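Local coordinates for protein Csc2 (PDB 4TXD) that probably binds CRISPR RNA as the Cas7-family subunit of a type I-D interference complex, and carries a zinc ion, at residues L108-Y112 and F344-W348; L298-N302 and L314-L318; R68-A72 and R271-Y275; R34-I40 and D249-L255. All coordinates share one frame; numbering follows the deposited sequence.

In the fold
The chain enters through 34-40, which contact 4 later joins to 249-255, where strand 240-247 runs on into helix 252-263. Next comes 68-72, at the end of strand 65-68; contact 3 brings it to 271-275, so that a small three-stranded sheet is closed. Segment 108-112, on helix 94-115, waits longest, until helix 343-365 delivers 344-348 in contact 1. Contacts 1, 3 and 4 cross one another along the chain. Contact 2, between 298-302 and 314-318, closes only a short loop nested inside that of contact 1, on the far side of the chain's centre. Contacts 1 and 4 touch where Leu347 packs on Pro253.

Contact 1 (L108-Y112 and F344-W348); sequences LLREY and FKDLW
One face of the Tyr112 ring is met by Phe344, whose CB sits 3.9 Å from the centroid of the Tyr112 ring in a CH-pi contact, with the backbone atom Phe344 C over the same ring toward its rim. The Phe344 ring in turn has Leu347 CD2 centred over one face, while Leu109 N comes to its edge. A water lies in plane at the edge of both the Tyr112 and the Trp348 rings; it accepts from Trp348 NE1 at 3.0 Å and donates to Leu109 O at 2.7 Å, so the buried indole N-H is satisfied. Tyr112 and Trp348 meet obliquely, their planes 42° apart, with Tyr112 CE2 3.8 Å from Trp348 CD1.

These rings fill the crossing of helices 94-115 and 343-365, whose local axes pass 11.3 Å apart at -109°, a spacing wide enough for large side chains. With CG anti to the backbone N (chi1 170°), the Tyr112 ring reaches across to the other helix, and its hydroxyl is hydrogen-bonded to Pro340 O. With a side chain as short as alanine's in place of this tyrosine, Phe344 CB and Trp348 CD1 would probably face a gap and Pro340 O would lose its hydroxyl partner.

Leu108 CB packs on the Phe344 ring, 3.6 Å from Phe344 CE2. A branched side chain suits Leu109, whose methyl CD2 nestles among Phe344, Leu347 and Trp348. Beyond the crossing, Trp348 meets Trp144 edge-to-face and touches Cys168, a ligand of the zinc ion, which lies about 6 Å from the Trp348 side chain.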
loop_
_atom_site.group_PDB
_atom_site.type_symbol
_atom_site.label_atom_id
_atom_site.label_comp_id
_atom_site.label_asym_id
_atom_site.label_seq_id
_atom_site.Cartn_x
_atom_site.Cartn_y
_atom_site.Cartn_z
ATOM N N LEU A 108 5.929 -10.825 -0.745
ATOM C CA LEU A 108 6.740 -10.944 0.453
ATOM C C LEU A 108 6.173 -12.046 1.350
ATOM O O LEU A 108 6.937 -12.813 1.938
ATOM C CB LEU A 108 6.814 -9.610 1.200
ATOM C CG LEU A 108 7.564 -8.494 0.447
ATOM C CD1 LEU A 108 7.459 -7.194 1.196
ATOM C CD2 LEU A 108 9.037 -8.865 0.260
ATOM N N LEU A 109 4.843 -12.135 1.435
ATOM C CA LEU A 109 4.186 -13.199 2.209
ATOM C C LEU A 109 4.484 -14.571 1.637
ATOM O O LEU A 109 4.669 -15.543 2.381
ATOM C CB LEU A 109 2.662 -12.995 2.258
ATOM C CG LEU A 109 2.196 -11.866 3.167
ATOM C CD1 LEU A 109 0.731 -11.507 2.883
ATOM C CD2 LEU A 109 2.406 -12.264 4.625
ATOM N N ARG A 110 4.505 -14.660 0.311
ATOM C CA ARG A 110 4.850 -15.916 -0.334
ATOM C C ARG A 110 6.301 -16.304 -0.042
ATOM O O ARG A 110 6.603 -17.475 0.192
ATOM C CB ARG A 110 4.612 -15.827 -1.828
ATOM C CG ARG A 110 3.159 -15.964 -2.212
ATOM C CD ARG A 110 2.950 -15.546 -3.649
ATOM N NE ARG A 110 1.564 -15.708 -4.071
ATOM C CZ ARG A 110 1.027 -15.072 -5.110
ATOM N NH1 ARG A 110 1.761 -14.218 -5.818
ATOM N NH2 ARG A 110 -0.246 -15.278 -5.433
ATOM N N GLU A 111 7.191 -15.321 -0.029
ATOM C CA GLU A 111 8.593 -15.593 0.270
ATOM C C GLU A 111 8.799 -15.935 1.741
ATOM O O GLU A 111 9.696 -16.715 2.087
ATOM C CB GLU A 111 9.466 -14.406 -0.138
ATOM C CG GLU A 111 9.581 -14.289 -1.663
ATOM C CD GLU A 111 10.418 -13.104 -2.121
ATOM O OE1 GLU A 111 11.020 -12.397 -1.270
ATOM O OE2 GLU A 111 10.461 -12.889 -3.349
ATOM N N TYR A 112 7.973 -15.358 2.610
ATOM C CA TYR A 112 8.011 -15.714 4.019
ATOM C C TYR A 112 7.651 -17.180 4.155
ATOM O O TYR A 112 8.353 -17.952 4.825
ATOM C CB TYR A 112 7.059 -14.855 4.847
ATOM C CG TYR A 112 6.901 -15.362 6.267
ATOM C CD1 TYR A 112 7.890 -15.131 7.216
ATOM C CD2 TYR A 112 5.762 -16.073 6.656
ATOM C CE1 TYR A 112 7.760 -15.594 8.519
ATOM C CE2 TYR A 112 5.623 -16.538 7.963
ATOM C CZ TYR A 112 6.626 -16.301 8.885
ATOM O OH TYR A 112 6.508 -16.759 10.178
ATOM N N PHE A 344 7.410 -10.831 10.008
ATOM C CA PHE A 344 6.250 -11.355 9.283
ATOM C C PHE A 344 5.498 -12.401 10.096
ATOM O O PHE A 344 4.344 -12.714 9.800
ATOM C CB PHE A 344 6.647 -11.929 7.921
ATOM C CG PHE A 344 6.540 -10.915 6.793
ATOM C CD1 PHE A 344 7.070 -9.641 6.947
ATOM C CD2 PHE A 344 5.898 -11.229 5.606
ATOM C CE1 PHE A 344 6.965 -8.692 5.928
ATOM C CE2 PHE A 344 5.785 -10.285 4.576
ATOM C CZ PHE A 344 6.323 -9.015 4.741
ATOM N N LYS A 345 6.144 -12.934 11.127
ATOM C CA LYS A 345 5.439 -13.794 12.063
ATOM C C LYS A 345 4.467 -12.944 12.872
ATOM O O LYS A 345 3.303 -13.305 13.056
ATOM C CB LYS A 345 6.420 -14.529 12.985
ATOM C CG LYS A 345 5.767 -15.618 13.842
ATOM C CD LYS A 345 6.789 -16.230 14.807
ATOM C CE LYS A 345 6.167 -17.314 15.688
ATOM N NZ LYS A 345 7.154 -17.918 16.642
ATOM N N ASP A 346 4.942 -11.802 13.347
ATOM C CA ASP A 346 4.092 -10.922 14.119
ATOM C C ASP A 346 3.014 -10.308 13.229
ATOM O O ASP A 346 1.908 -10.030 13.691
ATOM C CB ASP A 346 4.922 -9.855 14.800
ATOM C CG ASP A 346 5.927 -10.451 15.759
ATOM O OD1 ASP A 346 5.517 -11.289 16.587
ATOM O OD2 ASP A 346 7.122 -10.110 15.666
ATOM N N LEU A 347 3.336 -10.135 11.952
ATOM C CA LEU A 347 2.364 -9.648 10.979
ATOM C C LEU A 347 1.205 -10.634 10.825
ATOM O O LEU A 347 0.034 -10.249 10.796
ATOM C CB LEU A 347 3.033 -9.411 9.625
ATOM C CG LEU A 347 2.119 -8.900 8.507
ATOM C CD1 LEU A 347 1.588 -7.484 8.813
ATOM C CD2 LEU A 347 2.821 -8.983 7.129
ATOM N N TRP A 348 1.527 -11.900 10.706
ATOM C CA TRP A 348 0.520 -12.937 10.594
ATOM C C TRP A 348 -0.308 -13.037 11.891
ATOM O O TRP A 348 -1.498 -13.090 11.849
ATOM C CB TRP A 348 1.151 -14.266 10.233
ATOM C CG TRP A 348 1.096 -14.706 8.841
ATOM C CD1 TRP A 348 2.141 -14.944 8.048
ATOM C CD2 TRP A 348 -0.056 -15.035 8.074
ATOM N NE1 TRP A 348 1.748 -15.378 6.848
ATOM C CE2 TRP A 348 0.392 -15.446 6.826
ATOM C CE3 TRP A 348 -1.426 -15.020 8.319
ATOM C CZ2 TRP A 348 -0.460 -15.841 5.839
ATOM C CZ3 TRP A 348 -2.252 -15.397 7.343
ATOM C CH2 TRP A 348 -1.787 -15.800 6.115
HETATM O O HOH W 1 2.860 -16.399 4.216
#

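Contact 2 (L298-N302 and L314-L318); sequences LAAEN and LKERL
Leu298 CD2 meets Leu314 CD1 at 3.8 Å, the two leucine side chains crossing at about a right angle. Leu298 CD2 also touches the aliphatic part of Arg317, lying 4.0 Å from Arg317 CG, so one methyl group serves both an apolar and a charged neighbour. Beside the two leucines, at the more exposed side, runs a salt bridge: Arg317 NE donates to Glu301 OE2 at 3.1 Å. The bond is bent, 139° at the hydrogen. It reaches the oxygen on its syn side but well out of the carboxylate plane, and the two flat groups are turned 64° apart. The Arg317 chain leaves with CG anti to the backbone N (chi1 178°) and bends at the next torsion, which brings NE rather than the guanidinium tip to the glutamate.

Asn302 touches Leu314 CD1 with its ND2, and the same nitrogen donates to Leu298 O at 2.9 Å, tying the side chain back to the backbone of Leu298. An amide suits this place because it can donate to the carbonyl at close quarters.

Helices 295-301 and 307-321 thus form a helical pair lying on the large antiparallel sheet, with Leu298 resting on Val56 of strand 52-61 and Leu314 on Leu58 of that strand and Leu283 of strand 277-288.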
loop_
_atom_site.group_PDB
_atom_site.type_symbol
_atom_site.label_atom_id
_atom_site.label_comp_id
_atom_site.label_asym_id
_atom_site.label_seq_id
_atom_site.Cartn_x
_atom_site.Cartn_y
_atom_site.Cartn_z
ATOM N N LEU A 298 2.733 19.010 -2.195
ATOM C CA LEU A 298 4.157 18.822 -2.179
ATOM C C LEU A 298 4.736 18.880 -3.581
ATOM O O LEU A 298 5.726 19.492 -3.816
ATOM C CB LEU A 298 4.513 17.525 -1.489
ATOM C CG LEU A 298 4.221 17.470 0.007
ATOM C CD1 LEU A 298 4.429 16.088 0.559
ATOM C CD2 LEU A 298 5.093 18.448 0.740
ATOM N N ALA A 299 4.074 18.233 -4.504
ATOM C CA ALA A 299 4.501 18.237 -5.873
ATOM C C ALA A 299 4.419 19.636 -6.471
ATOM O O ALA A 299 5.288 20.044 -7.145
ATOM C CB ALA A 299 3.698 17.267 -6.689
ATOM N N ALA A 300 3.349 20.338 -6.188
ATOM C CA ALA A 300 3.168 21.681 -6.699
ATOM C C ALA A 300 4.274 22.605 -6.228
ATOM O O ALA A 300 4.751 23.402 -6.962
ATOM C CB ALA A 300 1.811 22.220 -6.333
ATOM N N GLU A 301 4.681 22.431 -4.993
ATOM C CA GLU A 301 5.810 23.117 -4.403
ATOM C C GLU A 301 7.102 22.858 -5.124
ATOM O O GLU A 301 8.016 23.590 -4.985
ATOM C CB GLU A 301 6.049 22.542 -3.025
ATOM C CG GLU A 301 5.501 23.313 -1.885
ATOM C CD GLU A 301 5.948 22.696 -0.584
ATOM O OE1 GLU A 301 7.141 22.701 -0.323
ATOM O OE2 GLU A 301 5.115 22.183 0.134
ATOM N N ASN A 302 7.163 21.734 -5.809
ATOM C CA ASN A 302 8.368 21.263 -6.445
ATOM C C ASN A 302 8.270 21.150 -7.976
ATOM O O ASN A 302 9.095 20.572 -8.588
ATOM C CB ASN A 302 8.782 19.931 -5.851
ATOM C CG ASN A 302 9.368 20.063 -4.479
ATOM O OD1 ASN A 302 10.495 20.436 -4.343
ATOM N ND2 ASN A 302 8.601 19.747 -3.467
ATOM N N LEU A 314 12.141 18.460 -0.187
ATOM C CA LEU A 314 11.144 17.708 0.533
ATOM C C LEU A 314 11.574 17.380 1.960
ATOM O O LEU A 314 10.833 17.532 2.863
ATOM C CB LEU A 314 10.845 16.436 -0.229
ATOM C CG LEU A 314 9.417 15.963 -0.288
ATOM C CD1 LEU A 314 8.417 17.079 -0.349
ATOM C CD2 LEU A 314 9.230 15.003 -1.438
ATOM N N LYS A 315 12.793 16.916 2.118
ATOM C CA LYS A 315 13.322 16.639 3.425
ATOM C C LYS A 315 13.252 17.850 4.319
ATOM O O LYS A 315 12.917 17.727 5.453
ATOM C CB LYS A 315 14.727 16.109 3.338
ATOM C CG LYS A 315 14.783 14.708 2.793
ATOM C CD LYS A 315 16.116 14.079 3.052
ATOM C CE LYS A 315 16.270 12.792 2.290
ATOM N NZ LYS A 315 17.596 12.150 2.386
ATOM N N GLU A 316 13.541 19.028 3.791
ATOM C CA GLU A 316 13.417 20.234 4.575
ATOM C C GLU A 316 11.968 20.540 4.905
ATOM O O GLU A 316 11.648 20.895 6.002
ATOM C CB GLU A 316 14.018 21.434 3.868
ATOM C CG GLU A 316 15.403 21.233 3.315
ATOM C CD GLU A 316 15.967 22.492 2.699
ATOM O OE1 GLU A 316 15.201 23.389 2.328
ATOM O OE2 GLU A 316 17.174 22.594 2.598
ATOM N N ARG A 317 11.097 20.412 3.929
ATOM C CA ARG A 317 9.701 20.696 4.138
ATOM C C ARG A 317 9.082 19.759 5.163
ATOM O O ARG A 317 8.296 20.167 5.974
ATOM C CB ARG A 317 8.939 20.621 2.831
ATOM C CG ARG A 317 7.471 20.867 2.950
ATOM C CD ARG A 317 7.155 22.324 3.132
ATOM N NE ARG A 317 5.741 22.552 3.129
ATOM C CZ ARG A 317 5.082 23.268 4.027
ATOM N NH1 ARG A 317 5.704 23.854 5.037
ATOM N NH2 ARG A 317 3.775 23.389 3.920
ATOM N N LEU A 318 9.466 18.505 5.112
ATOM C CA LEU A 318 8.916 17.539 6.016
ATOM C C LEU A 318 9.360 17.855 7.440
ATOM O O LEU A 318 8.610 17.729 8.350
ATOM C CB LEU A 318 9.296 16.131 5.610
ATOM C CG LEU A 318 8.633 15.653 4.313
ATOM C CD1 LEU A 318 9.011 14.249 3.984
ATOM C CD2 LEU A 318 7.140 15.790 4.354
#

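Contact 3 (R68-A72 and R271-Y275); sequences RTEGA and RSGIY
Arg68 and Tyr275 cross at about a right angle, with the aliphatic CD of Arg68 approaching Tyr275 CE2 at 3.7 Å in the tyrosine conformer described, one of two. In that conformer the guanidinium and ring planes stand 72° apart, so the charged group does not lie flat on the tyrosine; the methylene groups do the touching. Arg68 CG is anti to the carbonyl carbon (chi1 -60°), and a bend at chi3 carries the guanidinium onward to a salt bridge with Glu232. A long side chain fits here because its methylenes can touch the ring at CE2 while its end reaches an acid.

Alongside this pair the backbones join strand 65-68 to strand 274-275, neighbours in a three-stranded antiparallel sheet. Arg68 N donates to Gly273 O at 3.0 Å in a nearly straight bond, 171° at the hydrogen. Glycine is suited to position 273 because a CB there would run into Arg68 O and, with phi positive, would also be pressed against the carbonyl O of Ser272.

Lys96 NZ, from helix 94-115, is hydrogen-bonded to both Arg68 O and Gly273 O. Arg68 O and Gly273 O lie 3.5 Å apart, and the shared ammonium probably offsets their mutual repulsion. The lysine thus probably steadies this surface pairing alongside the backbone bonds, that of Arg68 with Gly273 and that of Tyr275 with Leu66.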
loop_
_atom_site.group_PDB
_atom_site.type_symbol
_atom_site.label_atom_id
_atom_site.label_comp_id
_atom_site.label_asym_id
_atom_site.label_seq_id
_atom_site.Cartn_x
_atom_site.Cartn_y
_atom_site.Cartn_z
ATOM N N ARG A 68 -1.018 3.042 -18.305
ATOM C CA ARG A 68 -2.173 2.758 -19.132
ATOM C C ARG A 68 -3.449 3.005 -18.373
ATOM O O ARG A 68 -3.550 2.665 -17.253
ATOM C CB ARG A 68 -2.182 1.316 -19.569
ATOM C CG ARG A 68 -0.998 0.912 -20.355
ATOM C CD ARG A 68 -1.128 -0.534 -20.751
ATOM N NE ARG A 68 -1.196 -0.680 -22.169
ATOM C CZ ARG A 68 -0.182 -1.081 -22.913
ATOM N NH1 ARG A 68 -0.324 -1.183 -24.211
ATOM N NH2 ARG A 68 0.967 -1.379 -22.353
ATOM N N THR A 69 -4.406 3.637 -19.020
ATOM C CA THR A 69 -5.717 3.824 -18.398
ATOM C C THR A 69 -6.405 2.473 -18.216
ATOM O O THR A 69 -6.092 1.529 -18.926
ATOM C CB THR A 69 -6.613 4.743 -19.243
ATOM O OG1 THR A 69 -6.588 4.289 -20.602
ATOM C CG2 THR A 69 -6.099 6.173 -19.182
ATOM N N GLU A 70 -7.328 2.380 -17.261
ATOM C CA GLU A 70 -8.133 1.169 -17.101
ATOM C C GLU A 70 -9.607 1.497 -16.894
ATOM O O GLU A 70 -10.114 1.424 -15.772
ATOM C CB GLU A 70 -7.639 0.327 -15.925
ATOM C CG GLU A 70 -7.307 -1.113 -16.285
ATOM C CD GLU A 70 -5.874 -1.280 -16.761
ATOM O OE1 GLU A 70 -5.627 -1.182 -17.983
ATOM O OE2 GLU A 70 -4.993 -1.511 -15.905
ATOM N N GLY A 71 -10.295 1.855 -17.970
ATOM C CA GLY A 71 -11.721 2.123 -17.884
ATOM C C GLY A 71 -12.046 3.600 -17.808
ATOM O O GLY A 71 -11.196 4.415 -17.433
ATOM N N ALA A 72 -13.284 3.935 -18.170
ATOM C CA ALA A 72 -13.759 5.313 -18.170
ATOM C C ALA A 72 -13.391 6.024 -16.874
ATOM O O ALA A 72 -13.459 5.444 -15.785
ATOM C CB ALA A 72 -15.283 5.357 -18.391
ATOM N N ARG A 271 -1.977 -6.260 -13.523
ATOM C CA ARG A 271 -3.042 -5.655 -14.307
ATOM C C ARG A 271 -3.316 -4.222 -13.881
ATOM O O ARG A 271 -4.386 -3.692 -14.162
ATOM C CB ARG A 271 -4.322 -6.487 -14.194
ATOM C CG ARG A 271 -4.225 -7.863 -14.830
ATOM C CD ARG A 271 -5.511 -8.672 -14.760
ATOM N NE ARG A 271 -5.349 -10.010 -15.320
ATOM C CZ ARG A 271 -6.278 -10.953 -15.279
ATOM N NH1 ARG A 271 -7.449 -10.708 -14.705
ATOM N NH2 ARG A 271 -6.043 -12.143 -15.815
ATOM N N SER A 272 -2.352 -3.585 -13.223
ATOM C CA SER A 272 -2.650 -2.351 -12.494
ATOM C C SER A 272 -2.488 -1.065 -13.294
ATOM O O SER A 272 -2.698 0.009 -12.747
ATOM C CB SER A 272 -1.774 -2.251 -11.247
ATOM O OG SER A 272 -1.435 -3.535 -10.756
ATOM N N GLY A 273 -2.110 -1.165 -14.541
ATOM C CA GLY A 273 -1.968 0.001 -15.369
ATOM C C GLY A 273 -0.690 0.812 -15.186
ATOM O O GLY A 273 -0.583 1.923 -15.609
ATOM N N ILE A 274 0.275 0.203 -14.542
ATOM C CA ILE A 274 1.584 0.755 -14.459
ATOM C C ILE A 274 2.598 -0.364 -14.619
ATOM O O ILE A 274 2.576 -1.321 -13.957
ATOM C CB ILE A 274 1.803 1.542 -13.167
ATOM C CG1 ILE A 274 3.211 2.094 -13.122
ATOM C CG2 ILE A 274 1.537 0.700 -11.947
ATOM C CD1 ILE A 274 3.436 3.026 -11.985
ATOM N N TYR A 275 3.475 -0.199 -15.550
ATOM C CA TYR A 275 4.537 -1.213 -15.871
ATOM C C TYR A 275 6.037 -0.774 -16.155
ATOM O O TYR A 275 6.197 0.304 -16.613
ATOM C CB TYR A 275 4.093 -1.878 -17.181
ATOM C CG TYR A 275 2.636 -2.280 -17.133
ATOM C CD1 TYR A 275 2.248 -3.482 -16.546
ATOM C CD2 TYR A 275 1.641 -1.435 -17.621
ATOM C CE1 TYR A 275 0.919 -3.841 -16.470
ATOM C CE2 TYR A 275 0.310 -1.788 -17.550
ATOM C CZ TYR A 275 -0.046 -2.991 -16.972
ATOM O OH TYR A 275 -1.370 -3.350 -16.894
#

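Contact 4 (R34-I40 and D249-L255); sequences RPYLRSI and DLTEPEL
Arg38 lies against Asp249 and Leu250, where the loop leading from strand 240-247 enters helix 252-263 through a capping box: Thr251 N donates to Glu254 OE1 at 3.1 Å, and Thr251 OG1 weakly accepts from Glu254 N and is hydrogen-bonded to Ser350 OG. Followed outward, Arg38 CB lies 3.8 Å from Leu250 O, the same oxygen that takes the Arg38 N-H, and Arg38 CG rests on the Asp249 carbonyl, 3.5 Å from Asp249 C. Bends at chi2 and chi3 fold the chain back past Asp249, CD passing near its CA. At the tip, Arg38 NH2 makes a salt bridge with a weak, bent hydrogen bond to Asp249 OD1, an oxygen that also accepts from Lys49 N; NH2 donates to Phe47 O as well, while NH1 pairs with Asp42. Arginine suits this buried place because its several N-H groups can be shared among separate acceptors.

On either side of Arg38 in the sequence, Leu37 CD1 packs 3.7 Å from Glu252 CA and Ile40 CD1 meets the Pro253 ring. Earlier still, Arg34 grips Glu252, Arg34 NE lying 2.7 Å from Glu252 OE1, with weaker bonds from NH1 to both carboxylate oxygens, the planes 44° apart; NH1 also reaches Asp23. Were a leucine here instead, the carboxylates of Glu252 and Asp23 would probably be left without the positive charge they share. At the start of the helix, Glu252 N donates to a water oxygen at 2.8 Å.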
loop_
_atom_site.group_PDB
_atom_site.type_symbol
_atom_site.label_atom_id
_atom_site.label_comp_id
_atom_site.label_asym_id
_atom_site.label_seq_id
_atom_site.Cartn_x
_atom_site.Cartn_y
_atom_site.Cartn_z
ATOM N N ARG A 34 4.363 4.779 18.785
ATOM C CA ARG A 34 3.704 3.728 19.572
ATOM C C ARG A 34 2.352 4.071 20.173
ATOM O O ARG A 34 1.422 3.311 20.073
ATOM C CB ARG A 34 4.634 3.221 20.667
ATOM C CG ARG A 34 5.663 2.222 20.211
ATOM C CD ARG A 34 5.594 0.915 20.983
ATOM N NE ARG A 34 6.323 -0.145 20.311
ATOM C CZ ARG A 34 7.633 -0.157 20.211
ATOM N NH1 ARG A 34 8.252 -1.133 19.588
ATOM N NH2 ARG A 34 8.318 0.807 20.758
ATOM N N PRO A 35 2.310 5.293 20.843
ATOM C CA PRO A 35 0.993 5.606 21.411
ATOM C C PRO A 35 -0.142 5.590 20.400
ATOM O O PRO A 35 -1.263 5.449 20.778
ATOM C CB PRO A 35 1.140 7.028 21.896
ATOM C CG PRO A 35 2.525 7.143 22.294
ATOM C CD PRO A 35 3.242 6.472 21.210
ATOM N N TYR A 36 0.167 5.788 19.137
ATOM C CA TYR A 36 -0.832 5.885 18.107
ATOM C C TYR A 36 -1.174 4.569 17.454
ATOM O O TYR A 36 -2.018 4.528 16.634
ATOM C CB TYR A 36 -0.358 6.834 17.020
ATOM C CG TYR A 36 -0.126 8.239 17.458
ATOM C CD1 TYR A 36 1.077 8.628 17.971
ATOM C CD2 TYR A 36 -1.100 9.178 17.320
ATOM C CE1 TYR A 36 1.295 9.913 18.362
ATOM C CE2 TYR A 36 -0.898 10.467 17.700
ATOM C CZ TYR A 36 0.304 10.825 18.228
ATOM O OH TYR A 36 0.495 12.111 18.595
ATOM N N LEU A 37 -0.489 3.505 17.802
ATOM C CA LEU A 37 -0.709 2.217 17.181
ATOM C C LEU A 37 -1.651 1.323 17.979
ATOM O O LEU A 37 -1.755 1.458 19.157
ATOM C CB LEU A 37 0.604 1.494 16.989
ATOM C CG LEU A 37 1.650 2.129 16.083
ATOM C CD1 LEU A 37 2.943 1.369 16.139
ATOM C CD2 LEU A 37 1.161 2.232 14.659
ATOM N N ARG A 38 -2.313 0.402 17.321
ATOM C CA ARG A 38 -3.208 -0.508 18.003
ATOM C C ARG A 38 -2.443 -1.713 18.471
ATOM O O ARG A 38 -1.431 -2.009 17.952
ATOM C CB ARG A 38 -4.354 -0.938 17.095
ATOM C CG ARG A 38 -4.971 0.162 16.266
ATOM C CD ARG A 38 -5.701 1.169 17.114
ATOM N NE ARG A 38 -6.755 0.545 17.864
ATOM C CZ ARG A 38 -8.020 0.509 17.488
ATOM N NH1 ARG A 38 -8.904 -0.080 18.251
ATOM N NH2 ARG A 38 -8.412 1.065 16.373
ATOM N N SER A 39 -2.960 -2.400 19.466
ATOM C CA SER A 39 -2.309 -3.586 20.012
ATOM C C SER A 39 -3.007 -4.844 19.541
ATOM O O SER A 39 -4.239 -4.899 19.513
ATOM C CB SER A 39 -2.304 -3.556 21.545
ATOM O OG SER A 39 -1.880 -2.299 22.033
ATOM N N ILE A 40 -2.221 -5.851 19.173
ATOM C CA ILE A 40 -2.770 -7.167 18.872
ATOM C C ILE A 40 -3.547 -7.655 20.095
ATOM O O ILE A 40 -3.072 -7.542 21.224
ATOM C CB ILE A 40 -1.668 -8.180 18.497
ATOM C CG1 ILE A 40 -0.868 -7.677 17.288
ATOM C CG2 ILE A 40 -2.267 -9.544 18.194
ATOM C CD1 ILE A 40 0.361 -8.531 16.957
ATOM N N ASP A 249 -5.379 2.875 12.230
ATOM C CA ASP A 249 -5.770 1.708 13.026
ATOM C C ASP A 249 -4.910 0.478 12.770
ATOM O O ASP A 249 -5.394 -0.654 12.832
ATOM C CB ASP A 249 -7.246 1.381 12.776
ATOM C CG ASP A 249 -8.158 2.492 13.236
ATOM O OD1 ASP A 249 -7.822 3.133 14.253
ATOM O OD2 ASP A 249 -9.192 2.740 12.582
ATOM N N LEU A 250 -3.629 0.703 12.487
ATOM C CA LEU A 250 -2.691 -0.392 12.318
ATOM C C LEU A 250 -1.992 -0.727 13.627
ATOM O O LEU A 250 -1.794 0.141 14.478
ATOM C CB LEU A 250 -1.624 -0.055 11.263
ATOM C CG LEU A 250 -2.084 0.253 9.838
ATOM C CD1 LEU A 250 -0.872 0.374 8.942
ATOM C CD2 LEU A 250 -3.017 -0.843 9.332
ATOM N N THR A 251 -1.622 -1.992 13.767
ATOM C CA THR A 251 -0.666 -2.413 14.793
ATOM C C THR A 251 0.760 -2.145 14.325
ATOM O O THR A 251 0.984 -1.866 13.149
ATOM C CB THR A 251 -0.794 -3.897 15.100
ATOM O OG1 THR A 251 -0.471 -4.635 13.922
ATOM C CG2 THR A 251 -2.232 -4.248 15.538
ATOM N N GLU A 252 1.711 -2.287 15.224
ATOM C CA GLU A 252 3.101 -2.141 14.921
ATOM C C GLU A 252 3.574 -2.982 13.755
ATOM O O GLU A 252 4.113 -2.447 12.842
ATOM C CB GLU A 252 3.959 -2.356 16.166
ATOM C CG GLU A 252 5.442 -2.410 15.916
ATOM C CD GLU A 252 6.272 -2.199 17.171
ATOM O OE1 GLU A 252 5.765 -1.771 18.204
ATOM O OE2 GLU A 252 7.463 -2.436 17.098
ATOM N N PRO A 253 3.366 -4.281 13.755
ATOM C CA PRO A 253 3.881 -5.032 12.605
ATOM C C PRO A 253 3.150 -4.760 11.287
ATOM O O PRO A 253 3.728 -4.934 10.208
ATOM C CB PRO A 253 3.696 -6.498 13.019
ATOM C CG PRO A 253 2.687 -6.481 14.093
ATOM C CD PRO A 253 2.811 -5.169 14.795
ATOM N N GLU A 254 1.886 -4.365 11.368
ATOM C CA GLU A 254 1.147 -4.010 10.163
ATOM C C GLU A 254 1.747 -2.737 9.548
ATOM O O GLU A 254 1.991 -2.667 8.334
ATOM C CB GLU A 254 -0.334 -3.836 10.492
ATOM C CG GLU A 254 -1.010 -5.164 10.839
ATOM C CD GLU A 254 -2.413 -4.996 11.411
ATOM O OE1 GLU A 254 -2.878 -3.850 11.590
ATOM O OE2 GLU A 254 -3.046 -6.031 11.686
ATOM N N LEU A 255 2.001 -1.753 10.399
ATOM C CA LEU A 255 2.631 -0.517 9.969
ATOM C C LEU A 255 4.003 -0.754 9.348
ATOM O O LEU A 255 4.291 -0.272 8.253
ATOM C CB LEU A 255 2.779 0.453 11.135
ATOM C CG LEU A 255 3.660 1.643 10.728
ATOM C CD1 LEU A 255 2.804 2.816 10.325
ATOM C CD2 LEU A 255 4.615 2.025 11.822
HETATM O O HOH W 2 -2.744 3.244 14.223
HETATM O O HOH W 3 1.017 -2.685 17.905
#